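Local coordinates for protein glycoside hydrolase family 81 (PDB 6FOP) that probably hydrolyses beta-1,3-glucans such as laminarin, as a family 81 glycoside hydrolase of the Clostridium thermocellum cellulosome, at residues 416-421 and 489-494; 497-502 and 578-583; 468-473 and 525-530. All blocks are in the same frame, centred on the assembly; numbering follows the deposited sequence. Where two conformers were deposited one is given.

Contact 1 (416-421 and 489-494); sequences HHFHYG and NNQASS. Unlike the reference sequence in segment 489-494: Ala492 (reference Glu).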
# COMPACT_ATOMS: atom_id res chain seq x y z
N HIS A 416 -9.83 5.10 2.08
CA HIS A 416 -10.09 6.15 1.11
C HIS A 416 -9.56 5.80 -0.28
O HIS A 416 -10.13 6.23 -1.30
CB HIS A 416 -9.53 7.51 1.55
CG HIS A 416 -10.31 8.14 2.65
ND1 HIS A 416 -10.18 9.47 2.98
CD2 HIS A 416 -11.23 7.64 3.51
CE1 HIS A 416 -11.00 9.77 3.98
NE2 HIS A 416 -11.64 8.66 4.32
N HIS A 417 -8.43 5.10 -0.33
CA HIS A 417 -7.89 4.67 -1.63
C HIS A 417 -8.85 3.74 -2.37
O HIS A 417 -9.04 3.91 -3.59
CB HIS A 417 -6.45 4.10 -1.49
CG HIS A 417 -6.33 2.87 -0.63
ND1 HIS A 417 -7.17 2.58 0.42
CD2 HIS A 417 -5.45 1.85 -0.69
CE1 HIS A 417 -6.80 1.44 0.97
NE2 HIS A 417 -5.75 0.98 0.32
N PHE A 418 -9.49 2.81 -1.65
CA PHE A 418 -10.44 1.90 -2.28
C PHE A 418 -11.62 2.70 -2.84
O PHE A 418 -12.07 2.46 -3.97
CB PHE A 418 -11.01 0.90 -1.27
CG PHE A 418 -9.99 -0.01 -0.61
CD1 PHE A 418 -8.78 -0.32 -1.19
CD2 PHE A 418 -10.33 -0.63 0.58
CE1 PHE A 418 -7.93 -1.24 -0.59
CE2 PHE A 418 -9.48 -1.51 1.19
CZ PHE A 418 -8.28 -1.82 0.60
N HIS A 419 -12.18 3.60 -2.04
CA HIS A 419 -13.36 4.33 -2.48
C HIS A 419 -13.01 5.26 -3.63
O HIS A 419 -13.68 5.28 -4.68
CB HIS A 419 -13.95 5.20 -1.38
CG HIS A 419 -14.59 4.50 -0.23
ND1 HIS A 419 -14.11 3.39 0.42
CD2 HIS A 419 -15.69 4.88 0.46
CE1 HIS A 419 -14.90 3.11 1.45
NE2 HIS A 419 -15.85 4.00 1.49
N TYR A 420 -12.00 6.08 -3.42
CA TYR A 420 -11.72 7.16 -4.35
C TYR A 420 -11.07 6.66 -5.64
O TYR A 420 -11.16 7.32 -6.66
CB TYR A 420 -10.90 8.25 -3.71
CG TYR A 420 -11.54 8.92 -2.51
CD1 TYR A 420 -12.84 8.70 -2.13
CD2 TYR A 420 -10.77 9.77 -1.70
CE1 TYR A 420 -13.40 9.30 -1.02
CE2 TYR A 420 -11.30 10.36 -0.60
CZ TYR A 420 -12.61 10.12 -0.23
OH TYR A 420 -13.17 10.68 0.87
N GLY A 421 -10.42 5.50 -5.62
CA GLY A 421 -9.84 4.94 -6.83
C GLY A 421 -10.87 4.79 -7.95
O GLY A 421 -10.55 5.03 -9.11
N ASN A 489 -2.05 -2.76 11.49
CA ASN A 489 -2.84 -2.37 10.32
C ASN A 489 -3.08 -3.60 9.45
O ASN A 489 -2.49 -4.65 9.68
CB ASN A 489 -2.19 -1.18 9.60
CG ASN A 489 -3.22 -0.24 9.00
OD1 ASN A 489 -4.17 -0.68 8.33
ND2 ASN A 489 -3.06 1.05 9.20
N ASN A 490 -3.95 -3.44 8.44
CA ASN A 490 -4.30 -4.53 7.55
C ASN A 490 -4.58 -3.98 6.17
O ASN A 490 -4.94 -2.83 6.01
CB ASN A 490 -5.52 -5.32 8.03
CG ASN A 490 -6.79 -4.55 7.86
OD1 ASN A 490 -7.40 -4.58 6.76
ND2 ASN A 490 -7.24 -3.87 8.91
N GLN A 491 -4.44 -4.86 5.18
CA GLN A 491 -5.06 -4.63 3.88
C GLN A 491 -5.54 -6.00 3.36
O GLN A 491 -4.77 -6.96 3.33
CB GLN A 491 -4.16 -3.94 2.84
CG GLN A 491 -4.85 -3.78 1.48
CD GLN A 491 -4.12 -2.85 0.56
OE1 GLN A 491 -4.46 -1.65 0.49
NE2 GLN A 491 -3.11 -3.36 -0.14
N ALA A 492 -6.81 -6.04 2.93
CA ALA A 492 -7.38 -7.23 2.26
C ALA A 492 -7.20 -7.06 0.74
O ALA A 492 -6.30 -7.65 0.16
CB ALA A 492 -8.81 -7.45 2.72
N SER A 493 -7.99 -6.18 0.12
CA SER A 493 -7.96 -6.04 -1.32
C SER A 493 -6.80 -5.18 -1.83
O SER A 493 -6.91 -3.95 -1.97
CB SER A 493 -9.27 -5.47 -1.85
OG SER A 493 -9.20 -5.39 -3.29
N SER A 494 -5.69 -5.84 -2.20
CA SER A 494 -4.61 -5.13 -2.88
C SER A 494 -5.04 -4.62 -4.27
O SER A 494 -4.53 -3.63 -4.76
CB SER A 494 -3.35 -6.00 -3.01
OG SER A 494 -3.57 -7.12 -3.85
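His417 and Phe418, on the first turn of helix 416-433, reach across to Gln491 and Ser493 on the short edge strand 490-491 and the turn after it. Both segments belong to the C-terminal domain of the six-hairpin clan, consistent with an (alpha/alpha)6 barrel. The second segment starts with Asn489, whose OD1 takes the backbone N of Asn490 on a lone pair at 2.8 Å, while its ND2 is held by the carbonyls of Ser480 and Ser39. Strand pairing with 554-556 then carries the chain to Gln491. With CG anti to the backbone N (chi1 178°) and the chain extended beyond it, the amide is delivered to the His417 ring edge. There His417 NE2 donates to Gln491 OE1 at 2.9 Å, almost straight at 166°, with ring and amide planes nearly coplanar. Gln491 NE2 donates in turn to Glu527 OE2, so the two bonds fix which way round the amide sits. CD1 of Phe418 lies 3.4 Å above one face of the His417 ring, off toward its rim. Ala492, an engineered residue where the reference has Glu, offers its carbonyl to Trp535 and Asn577. Next, Ser493 is the N-cap of helix 494-511: its OG meets the backbone N of Glu496 and also the carbonyl of Ile576. The carbonyl O of Ser493 comes obliquely up to the Phe418 ring, 3.2 Å from Phe418 CE1 and 3.6 Å from Phe418 CZ.

Contact 2 (497-502 and 578-583); sequences AINAWQ and FLPITA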
# COMPACT_ATOMS: atom_id res chain seq x y z
N ALA A 497 -6.50 -1.18 -4.11
CA ALA A 497 -5.43 -0.19 -3.99
C ALA A 497 -4.85 0.07 -5.39
O ALA A 497 -4.71 1.22 -5.84
CB ALA A 497 -4.35 -0.70 -3.04
N ILE A 498 -4.56 -1.00 -6.11
CA ILE A 498 -3.99 -0.90 -7.46
C ILE A 498 -4.93 -0.21 -8.45
O ILE A 498 -4.46 0.51 -9.34
CB ILE A 498 -3.49 -2.28 -7.93
CG1 ILE A 498 -2.21 -2.66 -7.15
CG2 ILE A 498 -3.29 -2.36 -9.43
CD1 ILE A 498 -1.92 -4.16 -7.15
N ASN A 499 -6.24 -0.38 -8.26
CA ASN A 499 -7.21 0.35 -9.08
C ASN A 499 -7.01 1.85 -8.94
O ASN A 499 -7.09 2.60 -9.93
CB ASN A 499 -8.61 -0.02 -8.65
CG ASN A 499 -9.70 0.62 -9.49
OD1 ASN A 499 -9.67 0.55 -10.73
ND2 ASN A 499 -10.67 1.22 -8.83
N ALA A 500 -6.79 2.33 -7.71
CA ALA A 500 -6.54 3.77 -7.54
C ALA A 500 -5.25 4.18 -8.25
O ALA A 500 -5.18 5.24 -8.89
CB ALA A 500 -6.46 4.13 -6.07
N TRP A 501 -4.22 3.36 -8.14
CA TRP A 501 -2.94 3.73 -8.70
C TRP A 501 -2.95 3.76 -10.21
O TRP A 501 -2.43 4.72 -10.82
CB TRP A 501 -1.83 2.83 -8.17
CG TRP A 501 -1.75 2.71 -6.68
CD1 TRP A 501 -1.23 1.64 -6.03
CD2 TRP A 501 -2.21 3.62 -5.65
NE1 TRP A 501 -1.27 1.84 -4.67
CE2 TRP A 501 -1.89 3.03 -4.40
CE3 TRP A 501 -2.87 4.85 -5.64
CZ2 TRP A 501 -2.18 3.64 -3.18
CZ3 TRP A 501 -3.16 5.47 -4.42
CH2 TRP A 501 -2.81 4.86 -3.21
N GLN A 502 -3.58 2.77 -10.83
CA GLN A 502 -3.72 2.80 -12.30
C GLN A 502 -4.52 4.00 -12.77
O GLN A 502 -4.22 4.59 -13.79
CB GLN A 502 -4.25 1.47 -12.86
CG GLN A 502 -5.71 1.14 -12.54
CD GLN A 502 -6.69 1.64 -13.57
OE1 GLN A 502 -6.38 1.77 -14.75
NE2 GLN A 502 -7.91 1.87 -13.11
N PHE A 578 -8.45 -9.90 -6.81
CA PHE A 578 -8.50 -9.69 -8.26
C PHE A 578 -9.30 -8.45 -8.61
O PHE A 578 -8.87 -7.65 -9.47
CB PHE A 578 -9.12 -10.90 -8.99
CG PHE A 578 -8.56 -12.26 -8.60
CD1 PHE A 578 -7.27 -12.43 -8.11
CD2 PHE A 578 -9.34 -13.39 -8.75
CE1 PHE A 578 -6.82 -13.69 -7.75
CE2 PHE A 578 -8.89 -14.65 -8.39
CZ PHE A 578 -7.61 -14.80 -7.89
N LEU A 579 -10.48 -8.29 -8.01
CA LEU A 579 -11.38 -7.23 -8.45
C LEU A 579 -10.98 -5.86 -7.87
O LEU A 579 -10.44 -5.78 -6.74
CB LEU A 579 -12.83 -7.61 -8.15
CG LEU A 579 -13.33 -7.45 -6.72
CD1 LEU A 579 -13.76 -6.01 -6.42
CD2 LEU A 579 -14.51 -8.40 -6.50
N PRO A 580 -11.24 -4.77 -8.58
CA PRO A 580 -11.80 -4.76 -9.93
C PRO A 580 -10.75 -5.14 -10.97
O PRO A 580 -9.61 -4.69 -10.91
CB PRO A 580 -12.23 -3.31 -10.11
CG PRO A 580 -11.23 -2.54 -9.30
CD PRO A 580 -10.91 -3.41 -8.11
N ILE A 581 -11.16 -5.94 -11.94
CA ILE A 581 -10.27 -6.29 -13.04
C ILE A 581 -10.37 -5.19 -14.09
O ILE A 581 -11.42 -4.99 -14.68
CB ILE A 581 -10.57 -7.72 -13.57
CG1 ILE A 581 -10.39 -8.76 -12.43
CG2 ILE A 581 -9.65 -8.06 -14.72
CD1 ILE A 581 -10.74 -10.18 -12.83
N THR A 582 -9.26 -4.48 -14.32
CA THR A 582 -9.18 -3.41 -15.32
C THR A 582 -8.08 -3.80 -16.31
O THR A 582 -7.39 -4.80 -16.13
CB THR A 582 -8.87 -2.03 -14.72
OG1 THR A 582 -7.47 -1.91 -14.41
CG2 THR A 582 -9.72 -1.74 -13.47
N ALA A 583 -7.85 -2.96 -17.31
CA ALA A 583 -6.74 -3.21 -18.23
C ALA A 583 -5.37 -2.90 -17.63
O ALA A 583 -4.37 -2.94 -18.35
CB ALA A 583 -6.96 -2.45 -19.53
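Asn499 of helix 494-511 packs on Pro580 in the loop between helices 570-575 and 592-606, joining a helix of the presumed (alpha/alpha)6 barrel to one of its connecting loops. No hydrogen bond crosses here; the two sides meet by van der Waals contact alone. The tight part is the Pro580 ring, which crosses the Asn499 side chain at about a right angle and sets Pro580 CG 3.5 Å from Asn499 CG and 3.7 Å from Asn499 CB. The peptide bond before Pro580 is cis, and the ring, partly exposed, marks the side nearer solvent. Tyr422 of helix 416-433 also touches both residues. Two residues on, Thr582 CG2 fits against Asn499 OD1 at 3.6 Å. The looser part lies at Gln502, where Thr582 OG1 comes no nearer than 3.7 Å, at Gln502 CD, and takes its own hydrogen bond from the backbone N of Ala584. Gln502 serves its own helix instead. Bent at chi2 (90°), it turns its amide back over the preceding turn, bonding weakly to Asn499 O; Gln502 NE2 also reaches Asn499 OD1 at 3.2 Å, arriving from 41° above that carbonyl plane.

Contact 3 (468-473 and 525-530); sequences RNFDPY and TTEVEA. With CA (calcium ion), chain B.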
# COMPACT_ATOMS: atom_id res chain seq x y z
N ARG A 468 -0.88 9.13 1.97
CA ARG A 468 -1.69 8.56 3.04
C ARG A 468 -1.74 7.04 3.05
O ARG A 468 -1.16 6.39 3.93
CB ARG A 468 -3.12 9.13 3.07
CG ARG A 468 -3.92 8.68 4.28
CD ARG A 468 -5.40 8.97 4.17
NE ARG A 468 -5.65 10.37 3.89
CZ ARG A 468 -5.65 11.35 4.79
NH1 ARG A 468 -5.42 11.12 6.09
NH2 ARG A 468 -5.84 12.60 4.40
N ASN A 469 -2.43 6.43 2.07
CA ASN A 469 -2.65 4.99 2.18
C ASN A 469 -1.43 4.12 1.89
O ASN A 469 -1.31 3.02 2.45
CB ASN A 469 -3.85 4.56 1.36
CG ASN A 469 -5.12 5.14 1.92
OD1 ASN A 469 -5.52 6.24 1.51
ND2 ASN A 469 -5.74 4.46 2.86
N PHE A 470 -0.50 4.61 1.07
CA PHE A 470 0.64 3.81 0.66
C PHE A 470 1.71 3.83 1.74
O PHE A 470 2.02 4.92 2.25
CB PHE A 470 1.22 4.32 -0.64
CG PHE A 470 2.21 3.37 -1.26
CD1 PHE A 470 1.78 2.15 -1.79
CD2 PHE A 470 3.54 3.70 -1.37
CE1 PHE A 470 2.68 1.28 -2.38
CE2 PHE A 470 4.43 2.83 -1.97
CZ PHE A 470 4.00 1.61 -2.47
N ASP A 471 2.31 2.68 2.04
CA ASP A 471 3.47 2.56 2.97
C ASP A 471 4.70 2.36 2.06
O ASP A 471 4.86 1.31 1.44
CB ASP A 471 3.25 1.35 3.86
CG ASP A 471 4.38 1.11 4.86
OD1 ASP A 471 5.55 1.40 4.51
OD2 ASP A 471 4.06 0.52 5.93
N PRO A 472 5.56 3.38 1.98
CA PRO A 472 6.69 3.28 1.05
C PRO A 472 7.66 2.13 1.30
O PRO A 472 8.36 1.68 0.38
CB PRO A 472 7.39 4.63 1.17
CG PRO A 472 6.41 5.53 1.80
CD PRO A 472 5.50 4.70 2.63
N TYR A 473 7.75 1.70 2.56
CA TYR A 473 8.74 0.70 2.92
C TYR A 473 8.20 -0.73 2.82
O TYR A 473 8.88 -1.62 2.31
CB TYR A 473 9.44 0.99 4.27
CG TYR A 473 10.88 0.52 4.33
CD1 TYR A 473 11.19 -0.76 4.79
CD2 TYR A 473 11.91 1.37 3.98
CE1 TYR A 473 12.50 -1.19 4.85
CE2 TYR A 473 13.23 0.94 4.05
CZ TYR A 473 13.52 -0.33 4.53
OH TYR A 473 14.84 -0.76 4.59
N THR A 525 3.56 0.21 -9.65
CA THR A 525 4.63 -0.74 -9.85
C THR A 525 5.06 -1.35 -8.52
O THR A 525 5.27 -2.56 -8.40
CB THR A 525 5.79 -0.06 -10.58
OG1 THR A 525 5.31 0.52 -11.83
CG2 THR A 525 6.88 -1.05 -10.90
N THR A 526 5.18 -0.49 -7.50
CA THR A 526 5.65 -0.98 -6.21
C THR A 526 4.59 -1.89 -5.56
O THR A 526 4.92 -2.98 -5.09
CB THR A 526 6.02 0.17 -5.29
OG1 THR A 526 6.98 1.02 -5.92
CG2 THR A 526 6.62 -0.38 -4.00
N GLU A 527 3.31 -1.46 -5.53
CA GLU A 527 2.29 -2.32 -4.95
C GLU A 527 2.21 -3.67 -5.62
O GLU A 527 2.08 -4.70 -4.95
CB GLU A 527 0.93 -1.60 -4.88
CG GLU A 527 -0.06 -2.32 -3.97
CD GLU A 527 -0.64 -1.50 -2.83
OE1 GLU A 527 -0.54 -0.25 -2.84
OE2 GLU A 527 -1.17 -2.14 -1.88
N VAL A 528 2.34 -3.69 -6.94
CA VAL A 528 2.32 -4.96 -7.66
C VAL A 528 3.47 -5.86 -7.17
O VAL A 528 3.29 -7.06 -6.94
CB VAL A 528 2.39 -4.73 -9.18
CG1 VAL A 528 2.72 -6.03 -9.91
CG2 VAL A 528 1.05 -4.18 -9.69
N GLU A 529 4.66 -5.27 -7.02
CA GLU A 529 5.82 -6.06 -6.55
C GLU A 529 5.56 -6.63 -5.14
O GLU A 529 5.85 -7.82 -4.87
CB GLU A 529 7.08 -5.21 -6.52
CG GLU A 529 7.60 -4.84 -7.88
CD GLU A 529 8.23 -5.99 -8.64
OE1 GLU A 529 8.77 -6.94 -8.02
OE2 GLU A 529 8.24 -5.92 -9.88
N ALA A 530 4.98 -5.82 -4.25
CA ALA A 530 4.64 -6.30 -2.91
C ALA A 530 3.56 -7.40 -2.96
O ALA A 530 3.66 -8.41 -2.26
CB ALA A 530 4.20 -5.14 -2.02
CA CA B . 1.31 6.19 4.07
O HOH W 1 0.45 3.99 4.61
O HOH W 2 3.03 5.14 5.43
O HOH W 3 0.61 7.24 6.09
O HOH W 4 3.00 7.89 4.06
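The Phe470 ring is met at its edge, near its own plane, by two side chains of helix 514-534: Thr526 CG2 stands 3.6 Å from Phe470 CZ, and Glu527 OE1 lies 3.5 Å from Phe470 CD1. The carboxylate plane is turned 54° from the ring, and the oxygen sits against the C-H edge at CD1 and CE1. A chi1 of -168° swings the Phe470 ring away from its own N and over to the helix. Glu527 bends at chi2 and passes the ring in the opposite direction. Its carboxylate is buried but supplied with donors: OE1 is hydrogen-bonded to both Ser477 OG and Trp501 NE1. Thr526 turns its methyl to the ring and its OG1 back to the carbonyl of Tyr522 in its own helix. Beyond Phe470, Asp471 OD1 takes the backbone N of Tyr473 at 3.0 Å in an Asx turn. The backbone before it wraps a calcium ion, with Phe470 O at 2.3 Å and Arg468 O at 2.5 Å from the metal; Leu467 O and four waters complete a seven-coordinate calcium site of three main-chain carbonyls and four waters.

How the contacts relate
The three contacts form one buried cluster in the family 81 C-terminal domain, with centres about 11 Å (1 to 2), 12 Å (1 to 3) and 14 Å (2 to 3) apart. Along the chain contact 1 closes before contact 2 opens, and contact 3 crosses both, so segments distant in sequence are interleaved. Strand 490-491 runs into helix 494-511, which is followed by helix 514-534. Glu527 of contact 3 binds a residue from each of the other two, and Ala497 CB packs against both His417 CD2 and Glu527 OE2. The calcium-binding loop, strand 490-491 with the engineered alanine just after it, and helices 416-433, 494-511 and 514-534 thus meet in the buried part of the domain.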